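Local coordinates for putative uncharacterized protein (Bacteroides vulgatus, PDB 4F7A) that probably binds glycans, perhaps mucin O-glycans, at the cell surface as a SusD/RagB-family nutrient-binding outer-membrane lipoprotein, at residues 27-32 and 118-123; 34-39 and 91-96; 81-86 and 474-479; 87-92 and 123-128. All blocks are in the same frame, centred on the assembly; numbering follows the deposited sequence.

All four contacts gather round helix 84-104 and its neighbours in the TPR-like helical scaffold. Contacts 1 and 4 share helix 111-132, their segments share Glu-123, and both are buried and mainly apolar, contact 1 aliphatic and contact 4 with selenomethionine against a tyrosine. Contacts 2, 3 and 4 all use helix 84-104. Contact 2, only partly buried, sets a loop against it with a stack of aromatic rings. Contact 3, largely buried, ties the same helix near its start to the distant helix 475-480, and differs from the others by a hydrogen bond between its segments. Asn-87, in a segment of contact 4, bonds to Ser-474 and Asp-476 of contact 3.

Contact 1. Residues 27-32 and 118-123; sequences TIQKGI and LILKVE
Leu-120 reaches from helix 111-132 into the side chains of Ile-28, Gln-29 and Ile-32, from the C-terminal part of helix 15-30 and the residues that follow. Most of the aliphatic contacts centre on this leucine. Ile-28 lays its CG2 methyl against Leu-120 CB at 3.8 Å; CG1 lies beside the backbone N (chi1 -65°), and CG2 stands anti to that nitrogen. Gln-29 CG sits astride the leucine fork, 3.8 Å from Leu-120 CD1 and 3.9 Å from Leu-120 CD2. Farther along the chain, Ile-32 crosses Leu-120 at about a right angle, its CD1 4.1 Å from Leu-120 CD2.

A second kind of contact sets carbon beside a charged group. Glu-123 is bent at chi2 (61°), which folds its CD back from the extended path, and Ile-32 lies across the chain. Ile-32 CD1 is 3.8 Å from Glu-123 CG, while Ile-32 CG2 comes to 3.7 Å from Glu-123 OE2.

Polar ends look elsewhere. Gln-29 uses its amide to bind the carbonyls of Phe-25 and Ile-185 and the backbone N of Met-187, and Glu-123 makes a long, weak ion pair with Arg-206.

Between residues 27-32 and 118-123 the touch is thus apolar, and a hydrogen bond from Arg-127, one turn on, to Ile-32 O adds a polar tie. Arg-127 and Arg-206 nearby probably help to keep the buried carboxylate charged while its carbon chain packs on Ile-32.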
loop_
_atom_site.group_PDB
_atom_site.type_symbol
_atom_site.label_atom_id
_atom_site.label_comp_id
_atom_site.label_asym_id
_atom_site.label_seq_id
_atom_site.Cartn_x
_atom_site.Cartn_y
_atom_site.Cartn_z
ATOM N N THR A 27 10.116 -11.496 13.008
ATOM C CA THR A 27 10.581 -10.118 12.825
ATOM C C THR A 27 10.181 -9.549 11.453
ATOM O O THR A 27 9.722 -8.406 11.343
ATOM C CB THR A 27 12.086 -10.047 13.012
ATOM O OG1 THR A 27 12.389 -10.462 14.339
ATOM C CG2 THR A 27 12.644 -8.625 12.765
ATOM N N ILE A 28 10.347 -10.351 10.407
ATOM C CA ILE A 28 10.030 -9.879 9.055
ATOM C C ILE A 28 8.536 -9.565 8.936
ATOM O O ILE A 28 8.162 -8.507 8.438
ATOM C CB ILE A 28 10.426 -10.909 7.972
ATOM C CG1 ILE A 28 11.948 -11.102 7.942
ATOM C CG2 ILE A 28 9.945 -10.438 6.576
ATOM C CD1 ILE A 28 12.403 -12.429 7.272
ATOM N N GLN A 29 7.689 -10.502 9.363
ATOM C CA GLN A 29 6.245 -10.315 9.238
ATOM C C GLN A 29 5.709 -9.149 10.104
ATOM O O GLN A 29 4.800 -8.419 9.696
ATOM C CB GLN A 29 5.511 -11.634 9.483
ATOM C CG GLN A 29 5.630 -12.529 8.237
ATOM C CD GLN A 29 5.189 -13.944 8.457
ATOM O OE1 GLN A 29 4.101 -14.358 7.998
ATOM N NE2 GLN A 29 6.001 -14.706 9.197
ATOM N N LYS A 30 6.312 -8.931 11.265
ATOM C CA LYS A 30 5.956 -7.776 12.098
ATOM C C LYS A 30 6.465 -6.461 11.521
ATOM O O LYS A 30 6.009 -5.397 11.916
ATOM C CB LYS A 30 6.516 -7.935 13.507
ATOM C CG LYS A 30 5.843 -9.051 14.279
ATOM C CD LYS A 30 6.334 -9.097 15.727
ATOM C CE LYS A 30 5.549 -10.132 16.535
ATOM N NZ LYS A 30 6.077 -10.359 17.912
ATOM N N GLY A 31 7.410 -6.543 10.597
ATOM C CA GLY A 31 8.131 -5.373 10.120
ATOM C C GLY A 31 7.657 -4.820 8.783
ATOM O O GLY A 31 8.204 -3.833 8.313
ATOM N N ILE A 32 6.662 -5.446 8.164
ATOM C CA ILE A 32 6.124 -4.956 6.867
ATOM C C ILE A 32 5.194 -3.733 7.101
ATOM O O ILE A 32 5.547 -2.624 6.721
ATOM C CB ILE A 32 5.410 -6.079 6.083
ATOM C CG1 ILE A 32 6.394 -7.209 5.748
ATOM C CG2 ILE A 32 4.723 -5.507 4.797
ATOM C CD1 ILE A 32 5.705 -8.557 5.353
ATOM N N LEU A 118 11.655 -15.265 0.388
ATOM C CA LEU A 118 11.760 -14.444 -0.821
ATOM C C LEU A 118 10.498 -13.634 -1.044
ATOM O O LEU A 118 10.574 -12.449 -1.365
ATOM C CB LEU A 118 12.042 -15.305 -2.051
ATOM C CG LEU A 118 13.456 -15.885 -2.068
ATOM C CD1 LEU A 118 13.691 -16.733 -3.322
ATOM C CD2 LEU A 118 14.498 -14.794 -1.974
ATOM N N ILE A 119 9.345 -14.278 -0.882
ATOM C CA ILE A 119 8.054 -13.589 -1.048
ATOM C C ILE A 119 7.938 -12.443 -0.034
ATOM O O ILE A 119 7.582 -11.312 -0.374
ATOM C CB ILE A 119 6.865 -14.593 -0.947
ATOM C CG1 ILE A 119 6.937 -15.597 -2.114
ATOM C CG2 ILE A 119 5.491 -13.849 -1.001
ATOM C CD1 ILE A 119 6.260 -16.930 -1.852
ATOM N N LEU A 120 8.229 -12.721 1.226
ATOM C CA LEU A 120 8.170 -11.661 2.227
ATOM C C LEU A 120 9.154 -10.521 1.930
ATOM O O LEU A 120 8.866 -9.363 2.182
ATOM C CB LEU A 120 8.442 -12.235 3.615
ATOM C CG LEU A 120 7.400 -13.175 4.176
ATOM C CD1 LEU A 120 7.945 -13.794 5.491
ATOM C CD2 LEU A 120 6.026 -12.481 4.360
ATOM N N LYS A 121 10.330 -10.857 1.402
ATOM C CA LYS A 121 11.350 -9.852 1.107
ATOM C C LYS A 121 10.870 -8.902 0.004
ATOM O O LYS A 121 11.048 -7.673 0.086
ATOM C CB LYS A 121 12.651 -10.567 0.732
ATOM C CG LYS A 121 13.834 -9.656 0.549
ATOM C CD LYS A 121 15.155 -10.423 0.531
ATOM C CE LYS A 121 15.326 -11.281 -0.710
ATOM N NZ LYS A 121 16.608 -12.113 -0.713
ATOM N N VAL A 122 10.212 -9.463 -1.000
ATOM C CA VAL A 122 9.636 -8.663 -2.082
ATOM C C VAL A 122 8.444 -7.859 -1.572
ATOM O O VAL A 122 8.297 -6.675 -1.904
ATOM C CB VAL A 122 9.190 -9.528 -3.279
ATOM C CG1 VAL A 122 8.438 -8.673 -4.307
ATOM C CG2 VAL A 122 10.368 -10.218 -3.898
ATOM N N GLU A 123 7.599 -8.495 -0.760
ATOM C CA GLU A 123 6.477 -7.778 -0.122
ATOM C C GLU A 123 6.961 -6.540 0.661
ATOM O O GLU A 123 6.383 -5.475 0.557
ATOM C CB GLU A 123 5.672 -8.715 0.799
ATOM C CG GLU A 123 4.668 -7.986 1.724
ATOM C CD GLU A 123 3.600 -7.209 0.998
ATOM O OE1 GLU A 123 3.379 -7.450 -0.221
ATOM O OE2 GLU A 123 2.967 -6.344 1.663
#

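Contact 2. Residues 34-39 and 91-96; sequences FNYDWG and NYIFPV
Trp-38 and Tyr-92 lie flat on each other in an offset stack, the planes only 10° apart and the tyrosine centroid 4.2 Å from that of the indole five-membered ring. The phenol is slid so that its CZ and OH cover the pyrrole part: Tyr-92 CZ is 3.5 Å from Trp-38 CG. Trp-38 CG occupies the crowded position between backbone N and carbonyl carbon (chi1 68°), which turns it onto the phenol. Trp-38 CB also lies over the phenol ring, in a CH-pi contact of 4.0 Å to its centroid. The far face of the same phenol is met near its rim by Asn-91 CB, making Tyr-92 a slab held between indole and helix.

Two further knobs come from the loop. Phe-34 offers its CE2 corner to Ile-93, whose CG1 lies at the ring edge, 3.8 Å from Phe-34 CE2. Tyr-36 crosses Tyr-92 at about a right angle and fits its CD2 side into the notch between Tyr-92 CB, 4.1 Å away, and Ile-93 CD1, 4.2 Å away. Ile-93 therefore fills the hollow bounded by Phe-34 and Tyr-36.

The loop has its own bracing: Asp-37 OD1 accepts from Gly-39 N at 2.8 Å, an Asx turn, and also from Gly-41 N. Trp-38 NE1, though near the phenol oxygen, bonds to Glu-40, and Phe-49 and Tyr-88 add rings beside Phe-34.

Cohesion here comes from one face-to-face stack plus edge and oblique apolar packing, with polar bonds serving to shape the loop that presents the rings to helix 84-104.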
loop_
_atom_site.group_PDB
_atom_site.type_symbol
_atom_site.label_atom_id
_atom_site.label_comp_id
_atom_site.label_asym_id
_atom_site.label_seq_id
_atom_site.Cartn_x
_atom_site.Cartn_y
_atom_site.Cartn_z
ATOM N N PHE A 34 4.707 -1.909 9.718
ATOM C CA PHE A 34 5.750 -2.024 10.722
ATOM C C PHE A 34 5.206 -1.854 12.119
ATOM O O PHE A 34 4.634 -0.822 12.442
ATOM C CB PHE A 34 6.828 -0.968 10.460
ATOM C CG PHE A 34 8.019 -1.086 11.361
ATOM C CD1 PHE A 34 8.003 -0.516 12.623
ATOM C CD2 PHE A 34 9.159 -1.752 10.944
ATOM C CE1 PHE A 34 9.087 -0.618 13.461
ATOM C CE2 PHE A 34 10.259 -1.860 11.787
ATOM C CZ PHE A 34 10.227 -1.290 13.037
ATOM N N ASN A 35 5.381 -2.873 12.953
ATOM C CA ASN A 35 5.142 -2.695 14.389
ATOM C C ASN A 35 6.010 -3.635 15.198
ATOM O O ASN A 35 5.567 -4.275 16.165
ATOM C CB ASN A 35 3.665 -2.821 14.726
ATOM C CG ASN A 35 3.267 -1.963 15.920
ATOM O OD1 ASN A 35 3.899 -0.926 16.198
ATOM N ND2 ASN A 35 2.204 -2.368 16.621
ATOM N N TYR A 36 7.272 -3.683 14.795
ATOM C CA TYR A 36 8.278 -4.497 15.426
ATOM C C TYR A 36 8.958 -3.714 16.534
ATOM O O TYR A 36 9.457 -2.604 16.310
ATOM C CB TYR A 36 9.319 -4.934 14.381
ATOM C CG TYR A 36 10.558 -5.562 14.994
ATOM C CD1 TYR A 36 10.500 -6.816 15.587
ATOM C CD2 TYR A 36 11.761 -4.884 15.017
ATOM C CE1 TYR A 36 11.628 -7.390 16.183
ATOM C CE2 TYR A 36 12.890 -5.445 15.603
ATOM C CZ TYR A 36 12.814 -6.694 16.173
ATOM O OH TYR A 36 13.921 -7.232 16.749
ATOM N N ASP A 37 8.984 -4.298 17.732
ATOM C CA ASP A 37 9.570 -3.660 18.908
ATOM C C ASP A 37 11.038 -4.083 19.046
ATOM O O ASP A 37 11.315 -5.217 19.453
ATOM C CB ASP A 37 8.796 -4.077 20.163
ATOM C CG ASP A 37 9.187 -3.278 21.412
ATOM O OD1 ASP A 37 10.237 -2.593 21.442
ATOM O OD2 ASP A 37 8.405 -3.330 22.386
ATOM N N TRP A 38 11.946 -3.166 18.725
ATOM C CA TRP A 38 13.382 -3.424 18.810
ATOM C C TRP A 38 13.922 -3.148 20.205
ATOM O O TRP A 38 15.107 -3.336 20.441
ATOM C CB TRP A 38 14.170 -2.631 17.765
ATOM C CG TRP A 38 14.183 -1.138 17.964
ATOM C CD1 TRP A 38 15.028 -0.431 18.766
ATOM C CD2 TRP A 38 13.333 -0.173 17.332
ATOM N NE1 TRP A 38 14.746 0.909 18.685
ATOM C CE2 TRP A 38 13.705 1.095 17.819
ATOM C CE3 TRP A 38 12.273 -0.257 16.431
ATOM C CZ2 TRP A 38 13.062 2.267 17.421
ATOM C CZ3 TRP A 38 11.647 0.905 16.035
ATOM C CH2 TRP A 38 12.037 2.147 16.532
ATOM N N GLY A 39 13.054 -2.735 21.127
ATOM C CA GLY A 39 13.451 -2.388 22.492
ATOM C C GLY A 39 12.918 -1.043 22.966
ATOM O O GLY A 39 13.083 -0.697 24.131
ATOM N N ASN A 91 17.238 -0.724 9.078
ATOM C CA ASN A 91 17.832 -0.985 10.387
ATOM C C ASN A 91 17.429 -2.333 10.960
ATOM O O ASN A 91 18.263 -3.026 11.534
ATOM C CB ASN A 91 17.495 0.130 11.386
ATOM C CG ASN A 91 18.338 1.367 11.161
ATOM O OD1 ASN A 91 19.385 1.287 10.532
ATOM N ND2 ASN A 91 17.878 2.505 11.641
ATOM N N TYR A 92 16.162 -2.710 10.797
ATOM C CA TYR A 92 15.615 -3.846 11.544
ATOM C C TYR A 92 15.062 -5.038 10.768
ATOM O O TYR A 92 14.997 -6.130 11.313
ATOM C CB TYR A 92 14.538 -3.325 12.510
ATOM C CG TYR A 92 15.076 -2.263 13.462
ATOM C CD1 TYR A 92 16.040 -2.570 14.418
ATOM C CD2 TYR A 92 14.611 -0.968 13.404
ATOM C CE1 TYR A 92 16.531 -1.589 15.274
ATOM C CE2 TYR A 92 15.092 0.010 14.249
ATOM C CZ TYR A 92 16.046 -0.296 15.175
ATOM O OH TYR A 92 16.495 0.723 15.983
ATOM N N ILE A 93 14.629 -4.837 9.528
ATOM C CA ILE A 93 13.798 -5.808 8.850
ATOM C C ILE A 93 14.522 -6.442 7.658
ATOM O O ILE A 93 14.659 -7.664 7.587
ATOM C CB ILE A 93 12.475 -5.173 8.397
ATOM C CG1 ILE A 93 11.763 -4.510 9.592
ATOM C CG2 ILE A 93 11.550 -6.221 7.697
ATOM C CD1 ILE A 93 11.609 -5.404 10.876
ATOM N N PHE A 94 15.006 -5.607 6.746
ATOM C CA PHE A 94 15.695 -6.123 5.568
ATOM C C PHE A 94 16.918 -6.977 5.917
ATOM O O PHE A 94 17.128 -8.022 5.309
ATOM C CB PHE A 94 16.017 -4.984 4.584
ATOM C CG PHE A 94 16.555 -5.458 3.257
ATOM C CD1 PHE A 94 15.847 -6.360 2.485
ATOM C CD2 PHE A 94 17.766 -5.011 2.793
ATOM C CE1 PHE A 94 16.341 -6.815 1.272
ATOM C CE2 PHE A 94 18.245 -5.443 1.564
ATOM C CZ PHE A 94 17.532 -6.354 0.812
ATOM N N PRO A 95 17.718 -6.571 6.907
ATOM C CA PRO A 95 18.882 -7.429 7.187
ATOM C C PRO A 95 18.478 -8.827 7.670
ATOM O O PRO A 95 19.196 -9.806 7.407
ATOM C CB PRO A 95 19.658 -6.675 8.269
ATOM C CG PRO A 95 19.036 -5.316 8.357
ATOM C CD PRO A 95 17.771 -5.272 7.592
ATOM N N VAL A 96 17.325 -8.913 8.336
ATOM C CA VAL A 96 16.773 -10.196 8.750
ATOM C C VAL A 96 16.250 -11.006 7.570
ATOM O O VAL A 96 16.453 -12.218 7.531
ATOM C CB VAL A 96 15.691 -10.025 9.847
ATOM C CG1 VAL A 96 15.142 -11.369 10.275
ATOM C CG2 VAL A 96 16.318 -9.283 11.059
#

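Contact 3. Residues 81-86 and 474-479; sequences WTASAW and SQDDAK
Trp-86 and Asp-477 make the direct polar link: indole NE1 donates to Asp-477 OD2 at 3.0 Å, with an N-H...O angle of 156°. Ring and carboxylate planes stand 80° apart, and the N-H meets the oxygen from above the carboxylate plane. Trp-86 CG is anti to its backbone N (chi1 -177°), carrying the ring out toward the start of helix 475-480. There Ser-474 CB rests over one indole face, a CH-pi contact 4.1 Å from the centroid of the five-membered ring. Alongside, Ala-83 CB faces a pair of oxygens, 3.6 Å from Ser-474 OG and 3.5 Å from Asp-476 OD2.

The next shell fixes these groups. Ser-474 OG accepts from Asp-477 N at 3.1 Å, a nearly straight bond, and is also hydrogen-bonded to Asn-87 OD1, while Asn-87 ND2 binds Asp-476 OD2. One asparagine on helix 84-104 thus orients both a serine and an aspartate. Asp-477 OD1 has a weak bond to Gln-484, and OD2 also binds a glycerol probably left from crystallisation. Farther out, Tyr-132 of helix 111-132 bonds to Thr-82 O and Trp-86 N, and Leu-488 of helix 482-492 touches the indole.

This is the classical serine N-cap of an alpha helix; the capped element, short helix 475-480 late in the chain, is docked by Trp-86 and Asn-87 on the first turns of helix 84-104 in the SusD-like fold.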
loop_
_atom_site.group_PDB
_atom_site.type_symbol
_atom_site.label_atom_id
_atom_site.label_comp_id
_atom_site.label_asym_id
_atom_site.label_seq_id
_atom_site.Cartn_x
_atom_site.Cartn_y
_atom_site.Cartn_z
ATOM N N TRP A 81 10.223 12.399 9.434
ATOM C CA TRP A 81 9.054 11.569 9.110
ATOM C C TRP A 81 9.229 10.851 7.785
ATOM O O TRP A 81 8.962 9.655 7.683
ATOM C CB TRP A 81 7.789 12.402 9.013
ATOM C CG TRP A 81 7.413 13.167 10.236
ATOM C CD1 TRP A 81 8.031 13.166 11.447
ATOM C CD2 TRP A 81 6.273 14.010 10.363
ATOM N NE1 TRP A 81 7.363 14.001 12.317
ATOM C CE2 TRP A 81 6.276 14.530 11.666
ATOM C CE3 TRP A 81 5.276 14.423 9.472
ATOM C CZ2 TRP A 81 5.294 15.408 12.119
ATOM C CZ3 TRP A 81 4.307 15.297 9.925
ATOM C CH2 TRP A 81 4.330 15.790 11.230
ATOM N N THR A 82 9.651 11.579 6.751
ATOM C CA THR A 82 9.761 10.964 5.447
ATOM C C THR A 82 10.860 9.903 5.343
ATOM O O THR A 82 10.789 9.037 4.472
ATOM C CB THR A 82 9.947 12.005 4.328
ATOM O OG1 THR A 82 11.191 12.666 4.503
ATOM C CG2 THR A 82 8.759 13.019 4.287
ATOM N N ALA A 83 11.863 9.959 6.219
ATOM C CA ALA A 83 12.949 8.986 6.204
ATOM C C ALA A 83 12.588 7.663 6.889
ATOM O O ALA A 83 13.338 6.682 6.794
ATOM C CB ALA A 83 14.183 9.577 6.906
ATOM N N SER A 84 11.479 7.640 7.627
ATOM C CA SER A 84 11.206 6.535 8.530
ATOM C C SER A 84 11.028 5.169 7.878
ATOM O O SER A 84 11.548 4.177 8.388
ATOM C CB SER A 84 10.012 6.860 9.426
ATOM O OG SER A 84 10.420 7.778 10.423
ATOM N N ALA A 85 10.310 5.101 6.762
ATOM C CA ALA A 85 10.098 3.818 6.088
ATOM C C ALA A 85 11.470 3.209 5.725
ATOM O O ALA A 85 11.757 2.040 6.024
ATOM C CB ALA A 85 9.217 3.996 4.861
ATOM N N TRP A 86 12.330 4.033 5.133
ATOM C CA TRP A 86 13.711 3.630 4.829
ATOM C C TRP A 86 14.464 3.170 6.095
ATOM O O TRP A 86 14.961 2.035 6.163
ATOM C CB TRP A 86 14.487 4.792 4.157
ATOM C CG TRP A 86 15.882 4.406 3.762
ATOM C CD1 TRP A 86 16.953 4.254 4.594
ATOM C CD2 TRP A 86 16.363 4.133 2.435
ATOM N NE1 TRP A 86 18.063 3.885 3.869
ATOM C CE2 TRP A 86 17.725 3.798 2.543
ATOM C CE3 TRP A 86 15.768 4.134 1.167
ATOM C CZ2 TRP A 86 18.513 3.464 1.433
ATOM C CZ3 TRP A 86 16.560 3.765 0.048
ATOM C CH2 TRP A 86 17.907 3.449 0.196
ATOM N N SER A 474 16.361 9.141 2.581
ATOM C CA SER A 474 16.669 9.323 3.999
ATOM C C SER A 474 17.935 10.141 4.184
ATOM O O SER A 474 19.021 9.672 3.806
ATOM C CB SER A 474 16.877 7.982 4.680
ATOM O OG SER A 474 17.366 8.189 6.000
ATOM N N GLN A 475 17.815 11.320 4.819
ATOM C CA GLN A 475 19.000 12.085 5.183
ATOM C C GLN A 475 19.786 11.438 6.316
ATOM O O GLN A 475 20.976 11.696 6.443
ATOM C CB GLN A 475 18.677 13.544 5.502
ATOM C CG GLN A 475 18.426 14.372 4.234
ATOM C CD GLN A 475 19.640 14.409 3.309
ATOM O OE1 GLN A 475 20.758 14.754 3.726
ATOM N NE2 GLN A 475 19.425 14.068 2.048
ATOM N N ASP A 476 19.152 10.582 7.121
ATOM C CA ASP A 476 19.903 9.835 8.144
ATOM C C ASP A 476 20.867 8.868 7.472
ATOM O O ASP A 476 22.036 8.779 7.854
ATOM C CB ASP A 476 18.942 9.101 9.097
ATOM C CG ASP A 476 17.940 10.052 9.716
ATOM O OD1 ASP A 476 18.364 10.832 10.578
ATOM O OD2 ASP A 476 16.761 10.093 9.271
ATOM N N ASP A 477 20.394 8.178 6.436
ATOM C CA ASP A 477 21.282 7.337 5.639
ATOM C C ASP A 477 22.324 8.178 4.861
ATOM O O ASP A 477 23.495 7.814 4.804
ATOM C CB ASP A 477 20.471 6.441 4.695
ATOM C CG ASP A 477 21.257 5.225 4.222
ATOM O OD1 ASP A 477 22.158 5.417 3.391
ATOM O OD2 ASP A 477 20.947 4.083 4.652
ATOM N N ALA A 478 21.907 9.302 4.282
ATOM C CA ALA A 478 22.846 10.180 3.572
ATOM C C ALA A 478 23.999 10.661 4.470
ATOM O O ALA A 478 25.134 10.767 4.015
ATOM C CB ALA A 478 22.130 11.347 2.946
ATOM N N LYS A 479 23.718 10.931 5.743
ATOM C CA LYS A 479 24.771 11.363 6.659
ATOM C C LYS A 479 25.753 10.242 6.969
ATOM O O LYS A 479 26.923 10.512 7.250
ATOM C CB LYS A 479 24.183 11.910 7.963
ATOM C CG LYS A 479 23.499 13.270 7.838
ATOM C CD LYS A 479 22.556 13.485 9.026
ATOM C CE LYS A 479 22.107 14.929 9.161
ATOM N NZ LYS A 479 21.651 15.190 10.558
#

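Contact 4. Residues 87-92 and 123-128; sequences NYTYNY and EAMHRI
Thr-89 OG1 is held by the carbonyl of Ala-85, one turn back in its own helix, and across the interface Ile-128 CD1 comes to 3.5 Å from this same oxygen. The two side chains reach toward each other, tip to tip. The other threonine branch, CG2, stands anti to the backbone N and meets Met-125, deposited as selenomethionine, at 3.5 Å from SE.

The selenomethionine is bent at both chi2 (-49°) and chi3 (-73°), curling its CE methyl to the phenol end of Tyr-90. CE lies 3.4 Å from Tyr-90 OH and 3.5 Å from Tyr-90 CZ. That hydroxyl is itself bonded to Val-136 O, which helps to fix the ring. Ile-128 CG2 adds a looser touch, 4.3 Å from Tyr-90 CE2.

Helices 84-104 and 111-132, consecutive in the chain, run roughly antiparallel here, their local axes 11.1 Å apart at an angle of 143°. Phe-158 of helix 151-174 also touches Met-125.

Both hydroxyls touch methyls across the contact while their hydrogen bonds go to the carbonyls of Ala-85 and Val-136, so the meeting of the two helices is apolar in kind.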
loop_
_atom_site.group_PDB
_atom_site.type_symbol
_atom_site.label_atom_id
_atom_site.label_comp_id
_atom_site.label_asym_id
_atom_site.label_seq_id
_atom_site.Cartn_x
_atom_site.Cartn_y
_atom_site.Cartn_z
ATOM N N ASN A 87 14.504 4.035 7.101
ATOM C CA ASN A 87 15.369 3.819 8.262
ATOM C C ASN A 87 14.993 2.541 9.036
ATOM O O ASN A 87 15.849 1.697 9.353
ATOM C CB ASN A 87 15.317 5.020 9.208
ATOM C CG ASN A 87 15.936 6.288 8.619
ATOM O OD1 ASN A 87 16.665 6.240 7.621
ATOM N ND2 ASN A 87 15.647 7.442 9.250
ATOM N N TYR A 88 13.705 2.398 9.327
ATOM C CA TYR A 88 13.236 1.262 10.105
ATOM C C TYR A 88 13.395 -0.041 9.345
ATOM O O TYR A 88 13.760 -1.062 9.923
ATOM C CB TYR A 88 11.793 1.488 10.577
ATOM C CG TYR A 88 11.672 2.621 11.591
ATOM C CD1 TYR A 88 12.582 2.751 12.636
ATOM C CD2 TYR A 88 10.648 3.570 11.502
ATOM C CE1 TYR A 88 12.485 3.802 13.561
ATOM C CE2 TYR A 88 10.524 4.606 12.440
ATOM C CZ TYR A 88 11.452 4.721 13.456
ATOM O OH TYR A 88 11.358 5.750 14.378
ATOM N N THR A 89 13.122 -0.019 8.053
ATOM C CA THR A 89 13.205 -1.210 7.255
ATOM C C THR A 89 14.666 -1.669 7.117
ATOM O O THR A 89 14.963 -2.838 7.333
ATOM C CB THR A 89 12.553 -1.029 5.876
ATOM O OG1 THR A 89 11.170 -0.683 6.036
ATOM C CG2 THR A 89 12.644 -2.319 5.094
ATOM N N TYR A 90 15.577 -0.754 6.810
ATOM C CA TYR A 90 16.987 -1.118 6.678
ATOM C C TYR A 90 17.667 -1.393 8.015
ATOM O O TYR A 90 18.549 -2.233 8.085
ATOM C CB TYR A 90 17.759 -0.065 5.892
ATOM C CG TYR A 90 17.531 -0.203 4.401
ATOM C CD1 TYR A 90 18.077 -1.282 3.693
ATOM C CD2 TYR A 90 16.764 0.717 3.710
ATOM C CE1 TYR A 90 17.869 -1.406 2.312
ATOM C CE2 TYR A 90 16.547 0.612 2.350
ATOM C CZ TYR A 90 17.099 -0.455 1.653
ATOM O OH TYR A 90 16.884 -0.544 0.301
ATOM N N ASN A 91 17.238 -0.724 9.078
ATOM C CA ASN A 91 17.832 -0.985 10.387
ATOM C C ASN A 91 17.429 -2.333 10.960
ATOM O O ASN A 91 18.263 -3.026 11.534
ATOM C CB ASN A 91 17.495 0.130 11.386
ATOM C CG ASN A 91 18.338 1.367 11.161
ATOM O OD1 ASN A 91 19.385 1.287 10.532
ATOM N ND2 ASN A 91 17.878 2.505 11.641
ATOM N N TYR A 92 16.162 -2.710 10.797
ATOM C CA TYR A 92 15.615 -3.846 11.544
ATOM C C TYR A 92 15.062 -5.038 10.768
ATOM O O TYR A 92 14.997 -6.130 11.313
ATOM C CB TYR A 92 14.538 -3.325 12.510
ATOM C CG TYR A 92 15.076 -2.263 13.462
ATOM C CD1 TYR A 92 16.040 -2.570 14.418
ATOM C CD2 TYR A 92 14.611 -0.968 13.404
ATOM C CE1 TYR A 92 16.531 -1.589 15.274
ATOM C CE2 TYR A 92 15.092 0.010 14.249
ATOM C CZ TYR A 92 16.046 -0.296 15.175
ATOM O OH TYR A 92 16.495 0.723 15.983
ATOM N N GLU A 123 7.599 -8.495 -0.760
ATOM C CA GLU A 123 6.477 -7.778 -0.122
ATOM C C GLU A 123 6.961 -6.540 0.661
ATOM O O GLU A 123 6.383 -5.475 0.557
ATOM C CB GLU A 123 5.672 -8.715 0.799
ATOM C CG GLU A 123 4.668 -7.986 1.724
ATOM C CD GLU A 123 3.600 -7.209 0.998
ATOM O OE1 GLU A 123 3.379 -7.450 -0.221
ATOM O OE2 GLU A 123 2.967 -6.344 1.663
ATOM N N ALA A 124 8.021 -6.695 1.453
ATOM C CA ALA A 124 8.572 -5.581 2.228
ATOM C C ALA A 124 9.182 -4.518 1.340
ATOM O O ALA A 124 8.931 -3.333 1.514
ATOM C CB ALA A 124 9.638 -6.078 3.231
HETATM N N MSE A 125 10.015 -4.931 0.389
HETATM C CA MSE A 125 10.875 -3.967 -0.267
HETATM C C MSE A 125 10.235 -3.267 -1.469
HETATM O O MSE A 125 10.669 -2.192 -1.840
HETATM C CB MSE A 125 12.202 -4.617 -0.660
HETATM C CG MSE A 125 12.971 -5.180 0.539
HETATM SE SE MSE A 125 13.154 -3.953 2.008
HETATM C CE MSE A 125 14.470 -2.787 1.207
ATOM N N HIS A 126 9.206 -3.845 -2.075
ATOM C CA HIS A 126 8.528 -3.118 -3.159
ATOM C C HIS A 126 7.857 -1.890 -2.551
ATOM O O HIS A 126 7.791 -0.855 -3.197
ATOM C CB HIS A 126 7.558 -4.010 -3.968
ATOM C CG HIS A 126 6.184 -4.126 -3.377
ATOM N ND1 HIS A 126 5.910 -4.941 -2.307
ATOM C CD2 HIS A 126 5.027 -3.497 -3.680
ATOM C CE1 HIS A 126 4.630 -4.830 -1.989
ATOM N NE2 HIS A 126 4.072 -3.953 -2.802
ATOM N N ARG A 127 7.410 -1.989 -1.289
ATOM C CA ARG A 127 6.851 -0.829 -0.581
ATOM C C ARG A 127 7.872 0.322 -0.392
ATOM O O ARG A 127 7.495 1.494 -0.409
ATOM C CB ARG A 127 6.304 -1.262 0.779
ATOM C CG ARG A 127 5.026 -2.088 0.690
ATOM C CD ARG A 127 4.782 -2.932 1.947
ATOM N NE ARG A 127 4.786 -2.208 3.222
ATOM C CZ ARG A 127 3.736 -1.565 3.758
ATOM N NH1 ARG A 127 2.574 -1.470 3.133
ATOM N NH2 ARG A 127 3.854 -0.999 4.953
ATOM N N ILE A 128 9.148 -0.032 -0.249
ATOM C CA ILE A 128 10.225 0.956 -0.087
ATOM C C ILE A 128 10.612 1.607 -1.423
ATOM O O ILE A 128 10.712 2.827 -1.496
ATOM C CB ILE A 128 11.470 0.317 0.612
ATOM C CG1 ILE A 128 11.056 -0.315 1.961
ATOM C CG2 ILE A 128 12.598 1.338 0.781
ATOM C CD1 ILE A 128 10.365 0.662 2.947
#